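Local coordinates for phosphoethanolamine N-methyltransferase 1 (Haemonchus contortus, PDB 4KRG), which probably catalyses the S-adenosylmethionine-dependent methylation of phosphoethanolamine in nematode phosphocholine biosynthesis, at residues A[20-24]-A[87-91]; A[156-162]-A[230-236]; A[212-216]-A[353-357]. All coordinates share one frame; numbering follows the deposited sequence.

Interaction 1: A[20-24]-A[87-91]; sequences WDKYS and FIESF. With SAH (S-adenosyl-L-homocysteine), chain D.
Ser90 OG donates to Ser24 O across 2.8 Å, in the carbonyl plane and on a lone pair, with a C=O...donor angle of 121°. Ser90 is modelled in two conformers, and the bond belongs to the one described here, so it may be only partly populated. It ties the turn that follows helix 9-21 to the start of helix 89-98, just after strand 81-86 in the Rossmann-like methyltransferase fold; Asp86, at the end of that strand, hydrogen-bonds the cofactor product S-adenosylhomocysteine and also accepts the backbone N of Ile88.

The rest of the contact is largely apolar and builds one wall of the cofactor pocket. Phe87 lays its ring against the adenine, with SAH C5 3.5 Å above the ring plane and over its centre. Its CG sits between backbone N and carbonyl carbon (chi1 72°), and in this rotamer the ring also meets the ribose: SAH O2' lies at the ring edge, in its plane, 3.1 Å from Phe87 CE2. Trp20 turns a face to the sugar, SAH C2' standing over it near the rim, while Tyr133 meets the same indole edge-to-face. Ile88 spreads its branches over the 20-24 segment: CG1 packs on Trp20 CB at 3.8 Å, CG2 reaches Ser24 CB, and CD1 approaches Asp21 OD1, whose carboxylate is salt-bridged to Lys17.

Phe91 crosses Trp20 at about a right angle. Ile88 CG2 lies over the centre of one Phe91 face, whereas Trp20 CE3 and Tyr23 O arrive at its rim in plane, Tyr23 O 3.5 Å from Phe91 CE1. Beyond the ribose, the far end of the indole reaches the thioether, Trp20 CH2 standing 3.5 Å from SAH SD.

Interaction 2: A[156-162]-A[230-236]; sequences IHLRESC and RQVHWLT. With OPE (phosphoric acid mono-(2-amino-ethyl) ester), chain C.
The amide of Gln231 links two polar side chains of the neighbouring strand. Its NE2 donates to Ser161 OG at 3.0 Å, nearly straight (171°) and with the hydroxyl in the amide plane. Its OE1 accepts Arg159 NE, also at 3.0 Å, from above the carbonyl plane and off the lone pairs; a weaker bond from Arg159 NH2 and one from Trp129 NE1 grip the same oxygen. Ser161 OG in turn donates to OPE O2 on the phosphate of phosphoethanolamine; at 2.5 Å this bond is unusually short and its exact length uncertain. Arg159, bent at chi2 (-96°), also reaches Asp45 in a salt bridge.

On the sheet face that carries Arg159, Ser161 and Gln231, His157 NE2 and His233 ND1 are hydrogen-bonded rim to rim at 3.1 Å, and Thr127 O holds His157 ND1.

These side chains stand on an antiparallel pair, segments 156-161 and 231-236 running at 167° to each other. Paired backbone bonds join Ile156 with Thr236, Leu158 with Trp234 and Glu160 with Val232; Cys162 N to Arg230 O continues the register.

On the other face Trp234 is the centre of packing. Leu158 CB meets its CE3 at 3.9 Å, Glu160 CG lies in plane at its edge, and Cys162 SG makes an edge-on sulfur-aromatic contact, 3.9 Å from CH2.

With OE1 held by Arg159 and Trp129, the Gln231 amide is probably oriented to give NE2 to Ser161 OG, consistent with that hydroxyl, part of the phosphoethanolamine pocket, donating to the phosphate.

Interaction 3: A[212-216]-A[353-357]; sequences DVQWS and GWNES
Trp354 and Val213 cross at about a right angle, the indole presenting its rim to the opposing strand. Its CZ3 meets Val213 CG1 at 3.9 Å and lies 3.5 Å from Val213 O, which is at the ring edge near its plane. A first torsion of 174° runs the Trp354 indole along strand 208-218, carrying its six-membered ring to Val213. The paired backbones, for their part, bring Ser216 CB within 3.7 Å of Trp354 CB. One face of the indole receives the backbone just after it: Glu356 N stands 3.6 Å above the plane, offset toward the rim. Arg197 of helix 189-198 touches both Val213 and Trp354.

At the end of the contact, Asp212 and Glu356 set two carboxylates obliquely, their planes 42° apart, with Asp212 OD1 and Glu356 OE1 3.7 Å from each other. Waters lie between these like charges: water 3 is within hydrogen-bonding distance, 2.6 Å, of both Asp212 OD1 and Glu356 OE1, and water 4 spans the same oxygens, weakly to Asp212. A salt bridge from Glu356 OE2 to Arg197 probably offsets part of the repulsion. Water 5 accepts from Glu356 N and lies within hydrogen-bonding distance of Val213 O, where direct backbone pairing has ended.

That pairing is short. Ser216 and Trp354 form one antiparallel hydrogen-bonded pair, Ser216 N to Trp354 O at 3.0 Å, returned by Trp354 N to Ser216 O, and water 7 lies within hydrogen-bonding distance of both carbonyl oxygens.

Strand 208-218 pairs on with antiparallel strand 231-240, and strand 350-354 with parallel strand 324-329. The single bridge, with waters along its flank, thus lies at a seam between the half that holds S-adenosylhomocysteine and phosphoethanolamine and a second, predominantly parallel alpha/beta half, consistent with a di-domain methyltransferase.

How the interactions relate
The contacts mark successive steps from the ligand pockets to the second half of the chain. Interaction 1 walls the S-adenosylhomocysteine pocket, and interaction 2 contributes Ser161 to the phosphoethanolamine pocket; their centres are about 23 Å apart and their nearest atoms about 10 Å, so they do not touch, though both border the ligand pockets. The side chain of Trp20 itself also comes close to the bound phosphoethanolamine. Interactions 2 and 3 do touch, centres about 11 Å apart, through neighbouring strands 231-240 and 208-218: Leu235 O and Gln214 N make a probable hydrogen bond of 2.8 Å. Interaction 3 lies about 34 Å from interaction 1, centre to centre.

Interaction 1: A[20-24]-A[87-91]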
loop_
_atom_site.group_PDB
_atom_site.type_symbol
_atom_site.label_atom_id
_atom_site.label_comp_id
_atom_site.label_asym_id
_atom_site.label_seq_id
_atom_site.Cartn_x
_atom_site.Cartn_y
_atom_site.Cartn_z
ATOM N N TRP A 20 -1.553 -18.920 18.670
ATOM C CA TRP A 20 -0.808 -19.689 17.686
ATOM C C TRP A 20 -0.505 -21.107 18.151
ATOM O O TRP A 20 -0.315 -22.001 17.330
ATOM C CB TRP A 20 0.440 -18.934 17.225
ATOM C CG TRP A 20 0.093 -17.943 16.168
ATOM C CD1 TRP A 20 0.027 -16.588 16.295
ATOM C CD2 TRP A 20 -0.294 -18.251 14.835
ATOM N NE1 TRP A 20 -0.357 -16.026 15.102
ATOM C CE2 TRP A 20 -0.566 -17.027 14.181
ATOM C CE3 TRP A 20 -0.438 -19.434 14.103
ATOM C CZ2 TRP A 20 -0.966 -16.959 12.850
ATOM C CZ3 TRP A 20 -0.833 -19.371 12.786
ATOM C CH2 TRP A 20 -1.096 -18.142 12.172
ATOM N N ASP A 21 -0.484 -21.314 19.464
ATOM C CA ASP A 21 -0.372 -22.660 20.016
ATOM C C ASP A 21 -1.475 -23.571 19.479
ATOM O O ASP A 21 -1.259 -24.765 19.288
ATOM C CB ASP A 21 -0.425 -22.634 21.546
ATOM C CG ASP A 21 0.909 -22.290 22.177
ATOM O OD1 ASP A 21 1.934 -22.352 21.471
ATOM O OD2 ASP A 21 0.930 -21.971 23.387
ATOM N N LYS A 22 -2.650 -22.998 19.229
ATOM C CA LYS A 22 -3.790 -23.761 18.730
ATOM C C LYS A 22 -3.525 -24.391 17.361
ATOM O O LYS A 22 -4.216 -25.325 16.962
ATOM C CB LYS A 22 -5.055 -22.887 18.675
ATOM C CG LYS A 22 -5.554 -22.408 20.038
ATOM C CD LYS A 22 -6.914 -21.704 19.955
ATOM C CE LYS A 22 -6.850 -20.418 19.139
ATOM N NZ LYS A 22 -8.171 -19.721 19.082
ATOM N N TYR A 23 -2.518 -23.888 16.651
ATOM C CA TYR A 23 -2.238 -24.341 15.289
ATOM C C TYR A 23 -0.964 -25.179 15.165
ATOM O O TYR A 23 -0.675 -25.714 14.098
ATOM C CB TYR A 23 -2.211 -23.144 14.320
ATOM C CG TYR A 23 -3.545 -22.432 14.241
ATOM C CD1 TYR A 23 -4.534 -22.877 13.375
ATOM C CD2 TYR A 23 -3.829 -21.341 15.053
ATOM C CE1 TYR A 23 -5.771 -22.249 13.311
ATOM C CE2 TYR A 23 -5.068 -20.707 15.000
ATOM C CZ TYR A 23 -6.031 -21.166 14.123
ATOM O OH TYR A 23 -7.263 -20.548 14.047
ATOM N N SER A 24 -0.215 -25.309 16.255
ATOM C CA SER A 24 1.060 -26.038 16.232
ATOM C C SER A 24 0.890 -27.537 15.958
ATOM O O SER A 24 1.857 -28.234 15.641
ATOM C CB SER A 24 1.847 -25.812 17.526
ATOM O OG SER A 24 1.241 -26.482 18.617
ATOM N N PHE A 87 8.014 -17.938 16.882
ATOM C CA PHE A 87 7.880 -18.264 18.303
ATOM C C PHE A 87 7.134 -19.578 18.577
ATOM O O PHE A 87 7.023 -20.011 19.721
ATOM C CB PHE A 87 7.392 -17.066 19.149
ATOM C CG PHE A 87 5.939 -16.693 18.961
ATOM C CD1 PHE A 87 5.332 -15.840 19.864
ATOM C CD2 PHE A 87 5.191 -17.175 17.901
ATOM C CE1 PHE A 87 4.014 -15.484 19.723
ATOM C CE2 PHE A 87 3.865 -16.822 17.757
ATOM C CZ PHE A 87 3.276 -15.973 18.666
ATOM N N ILE A 88 6.661 -20.223 17.513
ATOM C CA ILE A 88 6.089 -21.559 17.638
ATOM C C ILE A 88 7.097 -22.626 17.223
ATOM O O ILE A 88 7.516 -22.682 16.071
ATOM C CB ILE A 88 4.808 -21.723 16.813
ATOM C CG1 ILE A 88 3.726 -20.754 17.297
ATOM C CG2 ILE A 88 4.315 -23.150 16.908
ATOM C CD1 ILE A 88 3.350 -20.938 18.737
ATOM N N GLU A 89 7.465 -23.475 18.178
ATOM C CA GLU A 89 8.516 -24.473 18.010
ATOM C C GLU A 89 8.275 -25.474 16.886
ATOM O O GLU A 89 9.169 -25.729 16.078
ATOM C CB GLU A 89 8.718 -25.219 19.323
ATOM C CG GLU A 89 9.368 -26.572 19.169
ATOM C CD GLU A 89 9.482 -27.302 20.487
ATOM O OE1 GLU A 89 9.494 -26.623 21.537
ATOM O OE2 GLU A 89 9.546 -28.551 20.474
ATOM N N SER A 90 7.074 -26.041 16.822
ATOM C CA SER A 90 6.786 -27.049 15.808
ATOM C C SER A 90 6.860 -26.460 14.399
ATOM O O SER A 90 7.214 -27.152 13.449
ATOM C CB SER A 90 5.426 -27.709 16.049
ATOM O OG SER A 90 4.411 -27.089 15.290
ATOM N N PHE A 91 6.536 -25.179 14.266
ATOM C CA PHE A 91 6.608 -24.518 12.964
ATOM C C PHE A 91 8.055 -24.475 12.488
ATOM O O PHE A 91 8.351 -24.841 11.352
ATOM C CB PHE A 91 6.008 -23.105 13.017
ATOM C CG PHE A 91 4.508 -23.080 13.211
ATOM C CD1 PHE A 91 3.752 -24.246 13.154
ATOM C CD2 PHE A 91 3.853 -21.878 13.445
ATOM C CE1 PHE A 91 2.372 -24.211 13.328
ATOM C CE2 PHE A 91 2.480 -21.841 13.626
ATOM C CZ PHE A 91 1.742 -23.009 13.564
HETATM N N SAH D . 4.906 -15.344 7.635
HETATM C CA SAH D . 4.496 -16.733 7.373
HETATM C CB SAH D . 3.490 -17.172 8.492
HETATM C CG SAH D . 2.284 -16.247 8.638
HETATM S SD SAH D . 1.217 -16.582 10.069
HETATM C C SAH D . 3.902 -16.867 6.029
HETATM O O SAH D . 3.253 -15.947 5.555
HETATM O OXT SAH D . 3.800 -17.975 5.549
HETATM C "C5'" SAH D . 2.079 -15.858 11.489
HETATM C "C4'" SAH D . 3.348 -16.387 11.882
HETATM O "O4'" SAH D . 4.047 -15.409 12.698
HETATM C "C3'" SAH D . 3.197 -17.595 12.715
HETATM O "O3'" SAH D . 4.218 -18.512 12.396
HETATM C "C2'" SAH D . 3.381 -17.117 14.078
HETATM O "O2'" SAH D . 3.864 -18.136 14.909
HETATM C "C1'" SAH D . 4.371 -16.027 13.905
HETATM N N9 SAH D . 4.373 -15.023 15.026
HETATM C C8 SAH D . 3.359 -14.245 15.426
HETATM N N7 SAH D . 3.842 -13.407 16.346
HETATM C C5 SAH D . 5.143 -13.641 16.529
HETATM C C6 SAH D . 6.127 -13.075 17.357
HETATM N N6 SAH D . 5.834 -12.050 18.225
HETATM N N1 SAH D . 7.378 -13.565 17.276
HETATM C C2 SAH D . 7.694 -14.553 16.448
HETATM N N3 SAH D . 6.772 -15.114 15.646
HETATM C C4 SAH D . 5.499 -14.678 15.665
#

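Interaction 2: A[156-162]-A[230-236]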
loop_
_atom_site.group_PDB
_atom_site.type_symbol
_atom_site.label_atom_id
_atom_site.label_comp_id
_atom_site.label_asym_id
_atom_site.label_seq_id
_atom_site.Cartn_x
_atom_site.Cartn_y
_atom_site.Cartn_z
ATOM N N ILE A 156 13.037 -3.203 4.124
ATOM C CA ILE A 156 12.150 -4.027 4.931
ATOM C C ILE A 156 10.863 -4.257 4.146
ATOM O O ILE A 156 10.327 -3.335 3.528
ATOM C CB ILE A 156 11.876 -3.417 6.341
ATOM C CG1 ILE A 156 10.809 -4.218 7.087
ATOM C CG2 ILE A 156 11.491 -1.945 6.255
ATOM C CD1 ILE A 156 10.635 -3.784 8.529
ATOM N N HIS A 157 10.404 -5.501 4.130
ATOM C CA HIS A 157 9.122 -5.817 3.530
ATOM C C HIS A 157 8.129 -6.128 4.639
ATOM O O HIS A 157 8.424 -6.910 5.543
ATOM C CB HIS A 157 9.227 -7.025 2.599
ATOM C CG HIS A 157 7.904 -7.474 2.057
ATOM N ND1 HIS A 157 7.073 -8.328 2.745
ATOM C CD2 HIS A 157 7.272 -7.176 0.898
ATOM C CE1 HIS A 157 5.977 -8.541 2.032
ATOM N NE2 HIS A 157 6.072 -7.849 0.912
ATOM N N LEU A 158 6.948 -5.523 4.555
ATOM C CA LEU A 158 5.863 -5.849 5.469
ATOM C C LEU A 158 4.598 -6.099 4.667
ATOM O O LEU A 158 4.413 -5.525 3.609
ATOM C CB LEU A 158 5.645 -4.713 6.457
ATOM C CG LEU A 158 6.892 -4.349 7.267
ATOM C CD1 LEU A 158 7.083 -2.843 7.284
ATOM C CD2 LEU A 158 6.782 -4.881 8.676
ATOM N N ARG A 159 3.744 -6.975 5.172
ATOM C CA ARG A 159 2.452 -7.248 4.561
ATOM C C ARG A 159 1.482 -7.528 5.690
ATOM O O ARG A 159 1.745 -8.379 6.540
ATOM C CB ARG A 159 2.532 -8.469 3.650
ATOM C CG ARG A 159 1.191 -8.846 3.029
ATOM C CD ARG A 159 0.453 -9.929 3.808
ATOM N NE ARG A 159 -0.676 -10.439 3.033
ATOM C CZ ARG A 159 -0.577 -11.387 2.105
ATOM N NH1 ARG A 159 0.599 -11.945 1.835
ATOM N NH2 ARG A 159 -1.657 -11.778 1.447
ATOM N N GLU A 160 0.360 -6.819 5.717
ATOM C CA GLU A 160 -0.568 -6.991 6.821
ATOM C C GLU A 160 -2.013 -7.090 6.353
ATOM O O GLU A 160 -2.381 -6.528 5.322
ATOM C CB GLU A 160 -0.429 -5.841 7.825
ATOM C CG GLU A 160 0.975 -5.625 8.360
ATOM C CD GLU A 160 1.469 -6.782 9.222
ATOM O OE1 GLU A 160 0.625 -7.511 9.792
ATOM O OE2 GLU A 160 2.704 -6.961 9.338
ATOM N N SER A 161 -2.827 -7.818 7.112
ATOM C CA SER A 161 -4.263 -7.803 6.901
ATOM C C SER A 161 -4.756 -6.486 7.462
ATOM O O SER A 161 -4.727 -6.266 8.679
ATOM C CB SER A 161 -4.942 -8.952 7.637
ATOM O OG SER A 161 -4.477 -10.193 7.155
ATOM N N CYS A 162 -5.191 -5.598 6.582
ATOM C CA CYS A 162 -5.620 -4.289 7.033
ATOM C C CYS A 162 -7.137 -4.220 7.162
ATOM O O CYS A 162 -7.857 -4.724 6.304
ATOM C CB CYS A 162 -5.076 -3.199 6.104
ATOM S SG CYS A 162 -3.271 -3.063 6.150
ATOM N N ARG A 230 -7.639 -5.441 0.772
ATOM C CA ARG A 230 -7.027 -4.949 2.010
ATOM C C ARG A 230 -5.896 -5.824 2.554
ATOM O O ARG A 230 -5.478 -5.664 3.701
ATOM C CB ARG A 230 -8.092 -4.727 3.088
ATOM C CG ARG A 230 -9.019 -3.548 2.808
ATOM C CD ARG A 230 -10.252 -3.592 3.695
ATOM N NE ARG A 230 -10.873 -2.276 3.843
ATOM C CZ ARG A 230 -11.936 -2.030 4.599
ATOM N NH1 ARG A 230 -12.519 -3.014 5.274
ATOM N NH2 ARG A 230 -12.417 -0.796 4.679
ATOM N N GLN A 231 -5.415 -6.752 1.733
ATOM C CA GLN A 231 -4.156 -7.430 2.004
ATOM C C GLN A 231 -3.081 -6.539 1.424
ATOM O O GLN A 231 -2.818 -6.566 0.220
ATOM C CB GLN A 231 -4.129 -8.793 1.332
ATOM C CG GLN A 231 -5.098 -9.769 1.960
ATOM C CD GLN A 231 -4.684 -10.139 3.359
ATOM O OE1 GLN A 231 -3.649 -10.773 3.555
ATOM N NE2 GLN A 231 -5.475 -9.726 4.347
ATOM N N VAL A 232 -2.475 -5.726 2.279
ATOM C CA VAL A 232 -1.642 -4.637 1.807
ATOM C C VAL A 232 -0.190 -4.869 2.186
ATOM O O VAL A 232 0.121 -5.284 3.306
ATOM C CB VAL A 232 -2.138 -3.268 2.341
ATOM C CG1 VAL A 232 -1.384 -2.121 1.671
ATOM C CG2 VAL A 232 -3.647 -3.105 2.104
ATOM N N HIS A 233 0.702 -4.623 1.233
ATOM C CA HIS A 233 2.129 -4.740 1.504
ATOM C C HIS A 233 2.932 -3.550 0.993
ATOM O O HIS A 233 2.464 -2.777 0.148
ATOM C CB HIS A 233 2.705 -6.090 1.044
ATOM C CG HIS A 233 2.761 -6.281 -0.443
ATOM N ND1 HIS A 233 3.832 -6.896 -1.062
ATOM C CD2 HIS A 233 1.876 -5.998 -1.422
ATOM C CE1 HIS A 233 3.607 -6.966 -2.361
ATOM N NE2 HIS A 233 2.424 -6.422 -2.607
ATOM N N TRP A 234 4.130 -3.397 1.550
ATOM C CA TRP A 234 4.966 -2.228 1.324
ATOM C C TRP A 234 6.416 -2.652 1.262
ATOM O O TRP A 234 6.852 -3.490 2.046
ATOM C CB TRP A 234 4.826 -1.239 2.488
ATOM C CG TRP A 234 3.420 -0.900 2.857
ATOM C CD1 TRP A 234 2.658 0.106 2.341
ATOM C CD2 TRP A 234 2.611 -1.566 3.832
ATOM N NE1 TRP A 234 1.422 0.103 2.928
ATOM C CE2 TRP A 234 1.363 -0.908 3.844
ATOM C CE3 TRP A 234 2.809 -2.654 4.683
ATOM C CZ2 TRP A 234 0.324 -1.311 4.684
ATOM C CZ3 TRP A 234 1.772 -3.053 5.512
ATOM C CH2 TRP A 234 0.549 -2.379 5.508
ATOM N N LEU A 235 7.162 -2.064 0.338
ATOM C CA LEU A 235 8.614 -2.188 0.348
ATOM C C LEU A 235 9.172 -0.831 0.744
ATOM O O LEU A 235 8.813 0.196 0.164
ATOM C CB LEU A 235 9.148 -2.606 -1.021
ATOM C CG LEU A 235 10.651 -2.892 -1.079
ATOM C CD1 LEU A 235 11.015 -4.028 -0.147
ATOM C CD2 LEU A 235 11.059 -3.229 -2.504
ATOM N N THR A 236 10.048 -0.839 1.737
ATOM C CA THR A 236 10.496 0.376 2.397
ATOM C C THR A 236 12.020 0.377 2.546
ATOM O O THR A 236 12.614 -0.620 2.958
ATOM C CB THR A 236 9.817 0.489 3.766
ATOM O OG1 THR A 236 8.399 0.564 3.579
ATOM C CG2 THR A 236 10.276 1.713 4.489
HETATM C CA OPE C . -4.082 -14.476 7.891
HETATM C CB OPE C . -2.967 -15.432 8.157
HETATM O O1 OPE C . -6.923 -14.103 8.127
HETATM O O2 OPE C . -5.896 -11.880 8.228
HETATM O O3 OPE C . -6.554 -13.006 10.352
HETATM O O4 OPE C . -4.621 -13.866 9.007
HETATM N N OPE C . -1.879 -14.964 8.976
HETATM P P OPE C . -6.032 -13.198 8.945
HETATM O O HOH W 1 7.785 -1.987 4.139
HETATM O O HOH W 2 -7.391 -7.690 5.016
#

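Interaction 3: A[212-216]-A[353-357]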
loop_
_atom_site.group_PDB
_atom_site.type_symbol
_atom_site.label_atom_id
_atom_site.label_comp_id
_atom_site.label_asym_id
_atom_site.label_seq_id
_atom_site.Cartn_x
_atom_site.Cartn_y
_atom_site.Cartn_z
ATOM N N ASP A 212 11.949 5.299 3.349
ATOM C CA ASP A 212 11.344 5.707 2.090
ATOM C C ASP A 212 10.382 4.600 1.671
ATOM O O ASP A 212 10.815 3.565 1.144
ATOM C CB ASP A 212 12.420 5.929 1.022
ATOM C CG ASP A 212 11.839 6.268 -0.341
ATOM O OD1 ASP A 212 10.660 6.663 -0.420
ATOM O OD2 ASP A 212 12.569 6.150 -1.346
ATOM N N VAL A 213 9.087 4.802 1.934
ATOM C CA VAL A 213 8.077 3.814 1.578
ATOM C C VAL A 213 7.860 3.846 0.076
ATOM O O VAL A 213 7.249 4.772 -0.452
ATOM C CB VAL A 213 6.750 4.053 2.293
ATOM C CG1 VAL A 213 5.808 2.906 2.016
ATOM C CG2 VAL A 213 6.977 4.173 3.777
ATOM N N GLN A 214 8.363 2.826 -0.610
ATOM C CA GLN A 214 8.417 2.857 -2.059
ATOM C C GLN A 214 7.042 2.703 -2.707
ATOM O O GLN A 214 6.792 3.237 -3.788
ATOM C CB GLN A 214 9.392 1.801 -2.573
ATOM C CG GLN A 214 10.821 2.039 -2.095
ATOM C CD GLN A 214 11.860 1.772 -3.170
ATOM O OE1 GLN A 214 11.679 0.904 -4.022
ATOM N NE2 GLN A 214 12.956 2.516 -3.129
ATOM N N TRP A 215 6.158 1.971 -2.038
ATOM C CA TRP A 215 4.815 1.741 -2.545
ATOM C C TRP A 215 3.930 1.102 -1.510
ATOM O O TRP A 215 4.414 0.558 -0.516
ATOM C CB TRP A 215 4.823 0.858 -3.800
ATOM C CG TRP A 215 5.776 -0.315 -3.809
ATOM C CD1 TRP A 215 6.998 -0.343 -4.388
ATOM C CD2 TRP A 215 5.555 -1.636 -3.272
ATOM N NE1 TRP A 215 7.571 -1.580 -4.238
ATOM C CE2 TRP A 215 6.708 -2.392 -3.563
ATOM C CE3 TRP A 215 4.505 -2.242 -2.582
ATOM C CZ2 TRP A 215 6.840 -3.730 -3.182
ATOM C CZ3 TRP A 215 4.639 -3.571 -2.195
ATOM C CH2 TRP A 215 5.802 -4.299 -2.499
ATOM N N SER A 216 2.628 1.194 -1.759
ATOM C CA SER A 216 1.628 0.404 -1.062
ATOM C C SER A 216 0.773 -0.279 -2.125
ATOM O O SER A 216 0.242 0.380 -3.019
ATOM C CB SER A 216 0.750 1.301 -0.196
ATOM O OG SER A 216 -0.139 0.533 0.594
ATOM N N GLY A 353 -3.058 1.965 -5.752
ATOM C CA GLY A 353 -1.772 1.896 -5.092
ATOM C C GLY A 353 -1.519 3.246 -4.464
ATOM O O GLY A 353 -2.040 4.258 -4.927
ATOM N N TRP A 354 -0.738 3.266 -3.394
ATOM C CA TRP A 354 -0.275 4.526 -2.845
ATOM C C TRP A 354 1.187 4.715 -3.226
ATOM O O TRP A 354 1.985 3.777 -3.158
ATOM C CB TRP A 354 -0.432 4.576 -1.321
ATOM C CG TRP A 354 0.185 5.810 -0.726
ATOM C CD1 TRP A 354 -0.431 6.998 -0.483
ATOM C CD2 TRP A 354 1.559 5.985 -0.332
ATOM N NE1 TRP A 354 0.464 7.900 0.044
ATOM C CE2 TRP A 354 1.680 7.304 0.142
ATOM C CE3 TRP A 354 2.674 5.150 -0.347
ATOM C CZ2 TRP A 354 2.902 7.806 0.609
ATOM C CZ3 TRP A 354 3.876 5.653 0.119
ATOM C CH2 TRP A 354 3.981 6.971 0.591
ATOM N N ASN A 355 1.526 5.931 -3.636
ATOM C CA ASN A 355 2.911 6.333 -3.802
ATOM C C ASN A 355 3.087 7.744 -3.258
ATOM O O ASN A 355 2.132 8.504 -3.178
ATOM C CB ASN A 355 3.317 6.281 -5.272
ATOM C CG ASN A 355 3.046 4.939 -5.892
ATOM O OD1 ASN A 355 1.916 4.644 -6.272
ATOM N ND2 ASN A 355 4.082 4.110 -6.000
ATOM N N GLU A 356 4.311 8.090 -2.885
ATOM C CA GLU A 356 4.594 9.414 -2.345
ATOM C C GLU A 356 4.418 10.502 -3.404
ATOM O O GLU A 356 4.047 11.627 -3.086
ATOM C CB GLU A 356 6.023 9.453 -1.804
ATOM C CG GLU A 356 6.316 10.588 -0.846
ATOM C CD GLU A 356 7.676 10.434 -0.185
ATOM O OE1 GLU A 356 8.491 9.628 -0.687
ATOM O OE2 GLU A 356 7.931 11.108 0.832
ATOM N N SER A 357 4.686 10.156 -4.662
ATOM C CA SER A 357 4.667 11.120 -5.762
ATOM C C SER A 357 4.428 10.406 -7.071
ATOM O O SER A 357 4.410 9.178 -7.111
ATOM C CB SER A 357 6.013 11.817 -5.856
ATOM O OG SER A 357 7.014 10.893 -6.251
HETATM O O HOH W 3 8.915 7.561 -2.178
HETATM O O HOH W 4 10.758 9.788 0.566
HETATM O O HOH W 5 6.580 6.306 -2.747
HETATM O O HOH W 6 7.733 7.279 1.075
HETATM O O HOH W 7 1.614 1.592 -5.211
#